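Local coordinates for protein oxidoreductase (Azotobacter vinelandii, PDB 7D5M) that binds NAD+ and, as a homologue of inositol dehydrogenase in the Gfo/Idh/MocA family, probably catalyses NAD-dependent oxidation of a sugar or polyol substrate, at residues A[151-156]-A[311-315]; A[144-150]-A[284-290]; A[161-167]-A[275-281]. Residue numbers count along the deposited sequence, not the author numbering.

Contact 1: A[151-156]-A[311-315]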
loop_
_atom_site.group_PDB
_atom_site.type_symbol
_atom_site.label_atom_id
_atom_site.label_comp_id
_atom_site.label_asym_id
_atom_site.label_seq_id
_atom_site.Cartn_x
_atom_site.Cartn_y
_atom_site.Cartn_z
ATOM N N GLU A 151 1.145 18.287 13.783
ATOM C CA GLU A 151 0.235 19.251 14.450
ATOM C C GLU A 151 -1.206 18.727 14.369
ATOM O O GLU A 151 -1.939 18.865 15.364
ATOM C CB GLU A 151 0.378 20.642 13.839
ATOM C CG GLU A 151 -0.761 21.575 14.178
ATOM C CD GLU A 151 -0.938 21.904 15.649
ATOM O OE1 GLU A 151 0.008 21.692 16.435
ATOM O OE2 GLU A 151 -2.018 22.409 15.997
ATOM N N GLN A 152 -1.609 18.143 13.237
ATOM C CA GLN A 152 -2.959 17.535 13.108
ATOM C C GLN A 152 -3.126 16.469 14.201
ATOM O O GLN A 152 -4.188 16.437 14.861
ATOM C CB GLN A 152 -3.176 16.917 11.723
ATOM C CG GLN A 152 -4.476 16.124 11.609
ATOM C CD GLN A 152 -5.710 16.991 11.680
ATOM O OE1 GLN A 152 -5.655 18.198 11.446
ATOM N NE2 GLN A 152 -6.851 16.375 11.968
ATOM N N ALA A 153 -2.149 15.576 14.346
ATOM C CA ALA A 153 -2.190 14.483 15.344
ATOM C C ALA A 153 -2.282 15.086 16.752
ATOM O O ALA A 153 -3.122 14.631 17.546
ATOM C CB ALA A 153 -0.983 13.589 15.183
ATOM N N ARG A 154 -1.457 16.087 17.058
ATOM C CA ARG A 154 -1.488 16.758 18.383
ATOM C C ARG A 154 -2.912 17.237 18.665
ATOM O O ARG A 154 -3.421 16.992 19.772
ATOM C CB ARG A 154 -0.544 17.960 18.431
ATOM C CG ARG A 154 -0.519 18.649 19.789
ATOM C CD ARG A 154 -0.011 20.068 19.708
ATOM N NE ARG A 154 -0.970 20.892 18.975
ATOM C CZ ARG A 154 -2.165 21.282 19.423
ATOM N NH1 ARG A 154 -2.598 20.941 20.630
ATOM N NH2 ARG A 154 -2.932 22.024 18.647
ATOM N N ALA A 155 -3.507 17.942 17.706
ATOM C CA ALA A 155 -4.820 18.605 17.858
ATOM C C ALA A 155 -5.906 17.542 18.033
ATOM O O ALA A 155 -6.821 17.747 18.855
ATOM C CB ALA A 155 -5.093 19.499 16.680
ATOM N N MET A 156 -5.823 16.438 17.276
ATOM C CA MET A 156 -6.841 15.358 17.361
ATOM C C MET A 156 -6.796 14.740 18.760
ATOM O O MET A 156 -7.866 14.483 19.346
ATOM C CB MET A 156 -6.587 14.280 16.305
ATOM C CG MET A 156 -6.866 14.753 14.903
ATOM S SD MET A 156 -6.222 13.563 13.723
ATOM C CE MET A 156 -7.425 12.243 13.891
ATOM N N LEU A 311 -8.831 19.340 8.053
ATOM C CA LEU A 311 -7.732 19.365 9.055
ATOM C C LEU A 311 -7.967 20.507 10.045
ATOM O O LEU A 311 -8.591 21.519 9.673
ATOM C CB LEU A 311 -6.368 19.554 8.378
ATOM C CG LEU A 311 -5.940 18.449 7.415
ATOM C CD1 LEU A 311 -4.629 18.818 6.741
ATOM C CD2 LEU A 311 -5.811 17.109 8.129
ATOM N N HIS A 312 -7.408 20.369 11.241
ATOM C CA HIS A 312 -7.338 21.454 12.248
ATOM C C HIS A 312 -6.590 22.645 11.649
ATOM O O HIS A 312 -5.662 22.486 10.853
ATOM C CB HIS A 312 -6.699 20.943 13.541
ATOM C CG HIS A 312 -7.588 20.074 14.366
ATOM N ND1 HIS A 312 -8.385 20.584 15.386
ATOM C CD2 HIS A 312 -7.771 18.736 14.373
ATOM C CE1 HIS A 312 -9.030 19.593 15.967
ATOM N NE2 HIS A 312 -8.670 18.445 15.364
ATOM N N PRO A 313 -6.959 23.893 12.025
ATOM C CA PRO A 313 -6.397 25.077 11.375
ATOM C C PRO A 313 -4.872 25.196 11.539
ATOM O O PRO A 313 -4.226 25.600 10.578
ATOM C CB PRO A 313 -7.159 26.258 12.013
ATOM C CG PRO A 313 -7.720 25.696 13.316
ATOM C CD PRO A 313 -7.954 24.219 13.060
ATOM N N GLY A 314 -4.333 24.795 12.695
ATOM C CA GLY A 314 -2.882 24.724 12.967
ATOM C C GLY A 314 -2.144 23.908 11.914
ATOM O O GLY A 314 -0.970 24.240 11.617
ATOM N N ALA A 315 -2.793 22.877 11.369
ATOM C CA ALA A 315 -2.186 21.909 10.430
ATOM C C ALA A 315 -2.215 22.447 8.988
ATOM O O ALA A 315 -1.566 21.822 8.129
ATOM C CB ALA A 315 -2.863 20.564 10.566
HETATM O O HOH W 1 -4.682 23.265 15.137
#
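Gln152 and His312 each bury 82 Å², together nearly half of the 342 Å² of this contact; Glu151 follows with 45 Å². Residues 151-156 belong to helix 148-158. Residues 311-315 lie in the loop between strand 301-305 and helix 329-349. Gln152 bends over the loop with chi1 t and chi2 p. Gln152 OE1 accepts a hydrogen bond from the backbone N of His312 at 2.8 Å. Gln152 OE1 also lies 3.4 Å from Leu311 CA. Gln152 NE2 sits at the edge of the imidazole, 3.5 Å from His312 CD2, and gives a weak hydrogen bond to Met156 SD at 3.4 Å. One turn further along the helix, Ala155 CB lies over a face of the His312 ring, 3.6 Å from its centroid, a CH-pi contact. His312 NE2 is hydrogen-bonded to Glu161, just beyond the helix. Glu151 CG packs 3.5 Å from Gly314 C, and the carboxylate forms a salt bridge to Arg154 within the helix, with Arg154 NH2 to Glu151 OE2 at 2.8 Å. Water 1 bridges Glu151 OE2 and Gly314 N, 2.9 Å from each. Gly314 leaves room here, since a CB would clash with Glu151 OE2. Met156 and Gln152 also reach Leu292 and Leu304 of the sheet. The direct bond uses loop backbone and the ring contact is non-polar; Glu151 pairs its charge within the helix, so the join rests on no intersegment salt bridge.

Contact 2: A[144-150]-A[284-290]; sequences YAGHQLI and WWDEHPN
Residues 144-150 run from a 3-10 turn (144-146) through His147 into the start of helix 148-158. Residues 284-290 leave strand 280-285 by a type I turn, Trp285 to His288. The nearest CA pairs are Tyr144-Asp286 (7.3 Å), His147-Pro289 (6.8 Å), Leu149-Asn290 (7.0 Å) and Ile150-Trp284 (8.1 Å), so the join is made by side chains. Trp284 (chi1 t, chi2 84°) points at the first segment. Ile150 CD1 (chi1 m, chi2 m) lies over the six-membered ring of Trp284, 3.9 Å from its centroid, a CH-pi contact. His147 ND1 meets the indole edge, 3.5 Å from Trp284 CZ2. Tyr144 CB is 4.2 Å from Trp284 CH2. Trp284 NE1 donates to Pro289 O at 3.0 Å, tying the turn back to its strand. Asp286 (chi1 p) brings OD2 to 3.6 Å from Tyr144 CE1, while His269 and Gln271 bind that oxygen. The turn then swings away, and His288 meets His288 of the second subunit. Pro289 CB sits over the His147 ring (chi1 m), 3.5 Å from its centroid. Water 2 links Pro289 O (2.9 Å) to Leu149 N (3.0 Å). Leu149 CD1 packs 3.3 Å from Asn290 C; Asn290 ND2 binds Glu327 O. The Tyr144 side chain is about 4 Å from the bound NAD. The lead-in and first turn of helix 148-158 pack on the end of strand 280-285 and its turn, beside the cofactor of a Gfo/Idh/MocA-type dehydrogenase.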
loop_
_atom_site.group_PDB
_atom_site.type_symbol
_atom_site.label_atom_id
_atom_site.label_comp_id
_atom_site.label_asym_id
_atom_site.label_seq_id
_atom_site.Cartn_x
_atom_site.Cartn_y
_atom_site.Cartn_z
ATOM N N TYR A 144 11.536 16.394 11.569
ATOM C CA TYR A 144 10.293 15.682 11.170
ATOM C C TYR A 144 9.087 16.371 11.807
ATOM O O TYR A 144 7.977 16.265 11.281
ATOM C CB TYR A 144 10.372 14.202 11.543
ATOM C CG TYR A 144 11.560 13.528 10.912
ATOM C CD1 TYR A 144 11.543 13.170 9.572
ATOM C CD2 TYR A 144 12.738 13.344 11.622
ATOM C CE1 TYR A 144 12.642 12.585 8.967
ATOM C CE2 TYR A 144 13.851 12.765 11.028
ATOM C CZ TYR A 144 13.803 12.393 9.696
ATOM O OH TYR A 144 14.883 11.829 9.088
ATOM N N ALA A 145 9.306 17.098 12.904
ATOM C CA ALA A 145 8.233 17.775 13.664
ATOM C C ALA A 145 7.681 18.966 12.864
ATOM O O ALA A 145 6.618 19.507 13.253
ATOM C CB ALA A 145 8.767 18.193 15.006
ATOM N N GLY A 146 8.365 19.366 11.789
ATOM C CA GLY A 146 7.910 20.417 10.868
ATOM C C GLY A 146 6.785 19.974 9.948
ATOM O O GLY A 146 6.173 20.849 9.294
ATOM N N HIS A 147 6.529 18.669 9.815
ATOM C CA HIS A 147 5.443 18.154 8.939
ATOM C C HIS A 147 4.083 18.532 9.536
ATOM O O HIS A 147 3.848 18.215 10.726
ATOM C CB HIS A 147 5.584 16.651 8.702
ATOM C CG HIS A 147 6.619 16.324 7.678
ATOM N ND1 HIS A 147 7.770 15.621 7.984
ATOM C CD2 HIS A 147 6.692 16.610 6.359
ATOM C CE1 HIS A 147 8.501 15.493 6.893
ATOM N NE2 HIS A 147 7.867 16.081 5.893
ATOM N N GLN A 148 3.231 19.182 8.733
ATOM C CA GLN A 148 1.892 19.688 9.145
ATOM C C GLN A 148 1.108 18.610 9.900
ATOM O O GLN A 148 0.381 18.958 10.854
ATOM C CB GLN A 148 1.071 20.126 7.930
ATOM C CG GLN A 148 1.552 21.420 7.273
ATOM C CD GLN A 148 2.640 21.233 6.240
ATOM O OE1 GLN A 148 3.751 20.797 6.545
ATOM N NE2 GLN A 148 2.355 21.633 5.013
ATOM N N LEU A 149 1.184 17.342 9.486
ATOM C CA LEU A 149 0.245 16.339 10.050
ATOM C C LEU A 149 0.654 15.941 11.468
ATOM O O LEU A 149 -0.182 15.319 12.151
ATOM C CB LEU A 149 0.126 15.137 9.114
ATOM C CG LEU A 149 -0.679 15.411 7.849
ATOM C CD1 LEU A 149 -0.609 14.217 6.918
ATOM C CD2 LEU A 149 -2.130 15.755 8.177
ATOM N N ILE A 150 1.858 16.313 11.924
ATOM C CA ILE A 150 2.238 16.123 13.353
ATOM C C ILE A 150 1.337 17.032 14.206
ATOM O O ILE A 150 0.791 16.541 15.210
ATOM C CB ILE A 150 3.738 16.360 13.600
ATOM C CG1 ILE A 150 4.623 15.503 12.691
ATOM C CG2 ILE A 150 4.076 16.136 15.062
ATOM C CD1 ILE A 150 4.320 14.014 12.748
ATOM N N TRP A 284 1.666 7.618 11.683
ATOM C CA TRP A 284 2.413 8.468 10.726
ATOM C C TRP A 284 3.742 7.791 10.419
ATOM O O TRP A 284 4.343 7.232 11.337
ATOM C CB TRP A 284 2.606 9.865 11.314
ATOM C CG TRP A 284 3.257 10.846 10.389
ATOM C CD1 TRP A 284 2.644 11.600 9.434
ATOM C CD2 TRP A 284 4.650 11.207 10.354
ATOM N NE1 TRP A 284 3.560 12.388 8.794
ATOM C CE2 TRP A 284 4.794 12.184 9.344
ATOM C CE3 TRP A 284 5.798 10.785 11.043
ATOM C CZ2 TRP A 284 6.027 12.750 9.017
ATOM C CZ3 TRP A 284 7.012 11.359 10.732
ATOM C CH2 TRP A 284 7.126 12.336 9.741
ATOM N N TRP A 285 4.165 7.877 9.163
ATOM C CA TRP A 285 5.369 7.221 8.608
ATOM C C TRP A 285 6.155 8.280 7.829
ATOM O O TRP A 285 5.571 8.897 6.921
ATOM C CB TRP A 285 4.910 6.055 7.734
ATOM C CG TRP A 285 5.991 5.329 7.007
ATOM C CD1 TRP A 285 7.326 5.305 7.284
ATOM C CD2 TRP A 285 5.799 4.454 5.887
ATOM N NE1 TRP A 285 7.977 4.482 6.407
ATOM C CE2 TRP A 285 7.071 3.946 5.535
ATOM C CE3 TRP A 285 4.680 4.047 5.158
ATOM C CZ2 TRP A 285 7.250 3.067 4.466
ATOM C CZ3 TRP A 285 4.860 3.183 4.101
ATOM C CH2 TRP A 285 6.124 2.700 3.763
ATOM N N ASP A 286 7.413 8.517 8.195
ATOM C CA ASP A 286 8.187 9.680 7.683
ATOM C C ASP A 286 8.379 9.582 6.164
ATOM O O ASP A 286 8.536 10.644 5.527
ATOM C CB ASP A 286 9.517 9.836 8.429
ATOM C CG ASP A 286 10.583 8.780 8.160
ATOM O OD1 ASP A 286 10.233 7.644 7.780
ATOM O OD2 ASP A 286 11.774 9.105 8.365
ATOM N N GLU A 287 8.362 8.380 5.584
ATOM C CA GLU A 287 8.658 8.208 4.138
ATOM C C GLU A 287 7.448 8.653 3.307
ATOM O O GLU A 287 7.601 8.870 2.106
ATOM C CB GLU A 287 9.054 6.765 3.833
ATOM C CG GLU A 287 10.364 6.361 4.482
ATOM C CD GLU A 287 10.686 4.894 4.283
ATOM O OE1 GLU A 287 10.847 4.473 3.110
ATOM O OE2 GLU A 287 10.702 4.170 5.288
ATOM N N HIS A 288 6.276 8.728 3.932
ATOM C CA HIS A 288 5.019 9.199 3.307
ATOM C C HIS A 288 4.415 10.242 4.232
ATOM O O HIS A 288 3.374 10.017 4.824
ATOM C CB HIS A 288 4.141 7.992 3.003
ATOM C CG HIS A 288 4.823 7.070 2.050
ATOM N ND1 HIS A 288 4.956 7.375 0.720
ATOM C CD2 HIS A 288 5.494 5.917 2.245
ATOM C CE1 HIS A 288 5.629 6.416 0.117
ATOM N NE2 HIS A 288 5.967 5.501 1.030
ATOM N N PRO A 289 5.063 11.414 4.367
ATOM C CA PRO A 289 4.761 12.340 5.456
ATOM C C PRO A 289 3.465 13.130 5.247
ATOM O O PRO A 289 3.007 13.734 6.193
ATOM C CB PRO A 289 5.971 13.281 5.423
ATOM C CG PRO A 289 6.321 13.346 3.963
ATOM C CD PRO A 289 6.115 11.925 3.469
ATOM N N ASN A 290 2.885 13.064 4.047
ATOM C CA ASN A 290 1.689 13.854 3.661
ATOM C C ASN A 290 0.392 13.109 3.980
ATOM O O ASN A 290 -0.661 13.660 3.666
ATOM C CB ASN A 290 1.753 14.236 2.185
ATOM C CG ASN A 290 3.032 14.977 1.880
ATOM O OD1 ASN A 290 3.352 15.968 2.541
ATOM N ND2 ASN A 290 3.775 14.491 0.895
HETATM O O HOH W 2 2.442 16.458 6.944
#

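Contact 3: A[161-167]-A[275-281]; sequences ELGEIRM and VIGSRAS
A classic beta bulge joins two antiparallel strands here, at the start of strand 165-173, against the end of strand 271-277, next to the short connection to strand 280-285. The axes of 165-167 and 275-277 approach to 4.5 Å at 126°. Ile165 and Gly277 form a non-hydrogen-bonded pair, CA-CA 4.1 Å. Met167 and Ile276 form a hydrogen-bonded pair. Arg166 (phi/psi -114/-46) is the extra residue: Arg166 N (2.8 Å) and Met167 N (3.1 Å) both donate to Ile276 O, and Ile276 N returns a bond to Met167 O at 2.8 Å. Before the strand, Ser278 N binds Glu164 O (2.8 Å) and Glu164 N binds Ser278 OG (3.0 Å; Ser278 chi1 p). Leu162 O accepts from Arg279 N (2.9 Å) and Ala280 N (3.3 Å). Extended Arg279 donates from NH1 to Glu161 O at 2.7 Å. Gly163 has phi/psi 70/-152; a CB there would clash with Ser278 OG. A CB on Gly277 would strike Leu162 O. Leu162 CD1 (chi1 m, chi2 t) meets Val275 CG1 at 3.7 Å; Met167 CE meets Ile276 CG2 at 4.0 Å. Leu162, Ile165 and Val275 pack against Ile157 of helix 148-158, while Met167 and Ile276 face the third subunit.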
loop_
_atom_site.group_PDB
_atom_site.type_symbol
_atom_site.label_atom_id
_atom_site.label_comp_id
_atom_site.label_asym_id
_atom_site.label_seq_id
_atom_site.Cartn_x
_atom_site.Cartn_y
_atom_site.Cartn_z
ATOM N N GLU A 161 -10.130 12.761 20.225
ATOM C CA GLU A 161 -10.572 11.979 19.042
ATOM C C GLU A 161 -10.101 10.523 19.179
ATOM O O GLU A 161 -10.741 9.665 18.568
ATOM C CB GLU A 161 -10.087 12.597 17.731
ATOM C CG GLU A 161 -10.724 13.940 17.436
ATOM C CD GLU A 161 -10.534 14.476 16.028
ATOM O OE1 GLU A 161 -10.787 13.707 15.085
ATOM O OE2 GLU A 161 -10.181 15.688 15.889
ATOM N N LEU A 162 -9.042 10.251 19.946
ATOM C CA LEU A 162 -8.527 8.870 20.159
ATOM C C LEU A 162 -9.123 8.255 21.431
ATOM O O LEU A 162 -8.893 7.063 21.651
ATOM C CB LEU A 162 -7.000 8.858 20.250
ATOM C CG LEU A 162 -6.228 9.381 19.043
ATOM C CD1 LEU A 162 -4.802 8.876 19.075
ATOM C CD2 LEU A 162 -6.887 9.003 17.733
ATOM N N GLY A 163 -9.892 9.012 22.222
ATOM C CA GLY A 163 -10.267 8.593 23.583
ATOM C C GLY A 163 -9.066 8.638 24.507
ATOM O O GLY A 163 -8.146 9.443 24.264
ATOM N N GLU A 164 -9.049 7.812 25.550
ATOM C CA GLU A 164 -7.928 7.828 26.525
ATOM C C GLU A 164 -6.728 7.114 25.894
ATOM O O GLU A 164 -6.891 6.035 25.290
ATOM C CB GLU A 164 -8.333 7.263 27.890
ATOM C CG GLU A 164 -8.765 5.817 27.888
ATOM C CD GLU A 164 -9.332 5.358 29.228
ATOM O OE1 GLU A 164 -8.668 5.597 30.261
ATOM O OE2 GLU A 164 -10.429 4.762 29.236
ATOM N N ILE A 165 -5.557 7.723 26.005
ATOM C CA ILE A 165 -4.336 7.200 25.337
ATOM C C ILE A 165 -3.833 5.999 26.139
ATOM O O ILE A 165 -3.749 6.082 27.387
ATOM C CB ILE A 165 -3.274 8.299 25.163
ATOM C CG1 ILE A 165 -3.852 9.545 24.487
ATOM C CG2 ILE A 165 -2.063 7.757 24.422
ATOM C CD1 ILE A 165 -4.513 9.305 23.152
ATOM N N ARG A 166 -3.557 4.899 25.448
ATOM C CA ARG A 166 -3.150 3.617 26.070
ATOM C C ARG A 166 -1.707 3.288 25.693
ATOM O O ARG A 166 -0.947 2.866 26.573
ATOM C CB ARG A 166 -4.121 2.509 25.647
ATOM C CG ARG A 166 -5.502 2.694 26.262
ATOM C CD ARG A 166 -6.532 1.666 25.847
ATOM N NE ARG A 166 -7.706 1.741 26.703
ATOM C CZ ARG A 166 -8.847 1.099 26.497
ATOM N NH1 ARG A 166 -9.014 0.349 25.423
ATOM N NH2 ARG A 166 -9.834 1.227 27.366
ATOM N N MET A 167 -1.354 3.430 24.420
ATOM C CA MET A 167 -0.001 3.056 23.942
ATOM C C MET A 167 0.537 4.064 22.939
ATOM O O MET A 167 -0.244 4.631 22.155
ATOM C CB MET A 167 0.000 1.689 23.270
ATOM C CG MET A 167 -0.064 0.573 24.246
ATOM S SD MET A 167 -0.791 -0.821 23.433
ATOM C CE MET A 167 -2.481 -0.281 23.650
ATOM N N VAL A 275 -0.104 6.151 17.773
ATOM C CA VAL A 275 -0.702 6.488 19.088
ATOM C C VAL A 275 -2.032 5.755 19.155
ATOM O O VAL A 275 -2.866 5.971 18.265
ATOM C CB VAL A 275 -0.870 8.004 19.271
ATOM C CG1 VAL A 275 -1.459 8.319 20.636
ATOM C CG2 VAL A 275 0.441 8.737 19.055
ATOM N N ILE A 276 -2.202 4.916 20.177
ATOM C CA ILE A 276 -3.380 4.024 20.314
ATOM C C ILE A 276 -4.186 4.472 21.532
ATOM O O ILE A 276 -3.651 4.435 22.650
ATOM C CB ILE A 276 -2.939 2.554 20.421
ATOM C CG1 ILE A 276 -2.019 2.181 19.254
ATOM C CG2 ILE A 276 -4.167 1.657 20.519
ATOM C CD1 ILE A 276 -1.223 0.937 19.461
ATOM N N GLY A 277 -5.425 4.879 21.291
ATOM C CA GLY A 277 -6.382 5.281 22.333
ATOM C C GLY A 277 -7.480 4.249 22.500
ATOM O O GLY A 277 -7.562 3.286 21.695
ATOM N N SER A 278 -8.333 4.451 23.502
ATOM C CA SER A 278 -9.495 3.581 23.780
ATOM C C SER A 278 -10.485 3.607 22.604
ATOM O O SER A 278 -11.199 2.606 22.418
ATOM C CB SER A 278 -10.151 3.981 25.079
ATOM O OG SER A 278 -10.610 5.325 25.011
ATOM N N ARG A 279 -10.554 4.700 21.837
ATOM C CA ARG A 279 -11.548 4.884 20.746
ATOM C C ARG A 279 -10.915 4.619 19.377
ATOM O O ARG A 279 -11.623 4.145 18.482
ATOM C CB ARG A 279 -12.129 6.303 20.790
ATOM C CG ARG A 279 -13.025 6.667 19.612
ATOM C CD ARG A 279 -13.689 8.020 19.799
ATOM N NE ARG A 279 -14.624 8.313 18.720
ATOM C CZ ARG A 279 -14.388 9.067 17.645
ATOM N NH1 ARG A 279 -13.223 9.667 17.452
ATOM N NH2 ARG A 279 -15.351 9.226 16.754
ATOM N N ALA A 280 -9.666 5.022 19.177
ATOM C CA ALA A 280 -9.077 5.130 17.829
ATOM C C ALA A 280 -7.558 5.186 17.940
ATOM O O ALA A 280 -7.050 5.514 19.020
ATOM C CB ALA A 280 -9.623 6.357 17.127
ATOM N N SER A 281 -6.878 4.896 16.834
ATOM C CA SER A 281 -5.416 5.063 16.682
ATOM C C SER A 281 -5.123 6.058 15.560
ATOM O O SER A 281 -5.950 6.229 14.660
ATOM C CB SER A 281 -4.733 3.752 16.416
ATOM O OG SER A 281 -4.937 2.842 17.486
HETATM O O HOH W 3 -12.715 12.117 15.663
HETATM O O HOH W 4 -7.702 0.756 22.807
#

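How the contacts relate
Contacts 1 and 2 use helix 148-158; contacts 2 and 3 reach the large mixed sheet. The centres of contacts 1 and 2 are about 12 Å apart, and the two touch through Ala315 O and Gln148 CB (3.1 Å). The centre of contact 3 is about 16 Å from that of contact 1 and about 19 Å from that of contact 2. Contacts 2 and 3 share strand 280-285. His312 of contact 1 reaches Glu161 of contact 3. Along the chain, contact 3 is nested inside both other loops, while contacts 1 and 2 cross. Contact 2 is nearest the NAD. The helix thus meets loop 311-315 and the end of strand 280-285, then the chain runs on into strand 165-173.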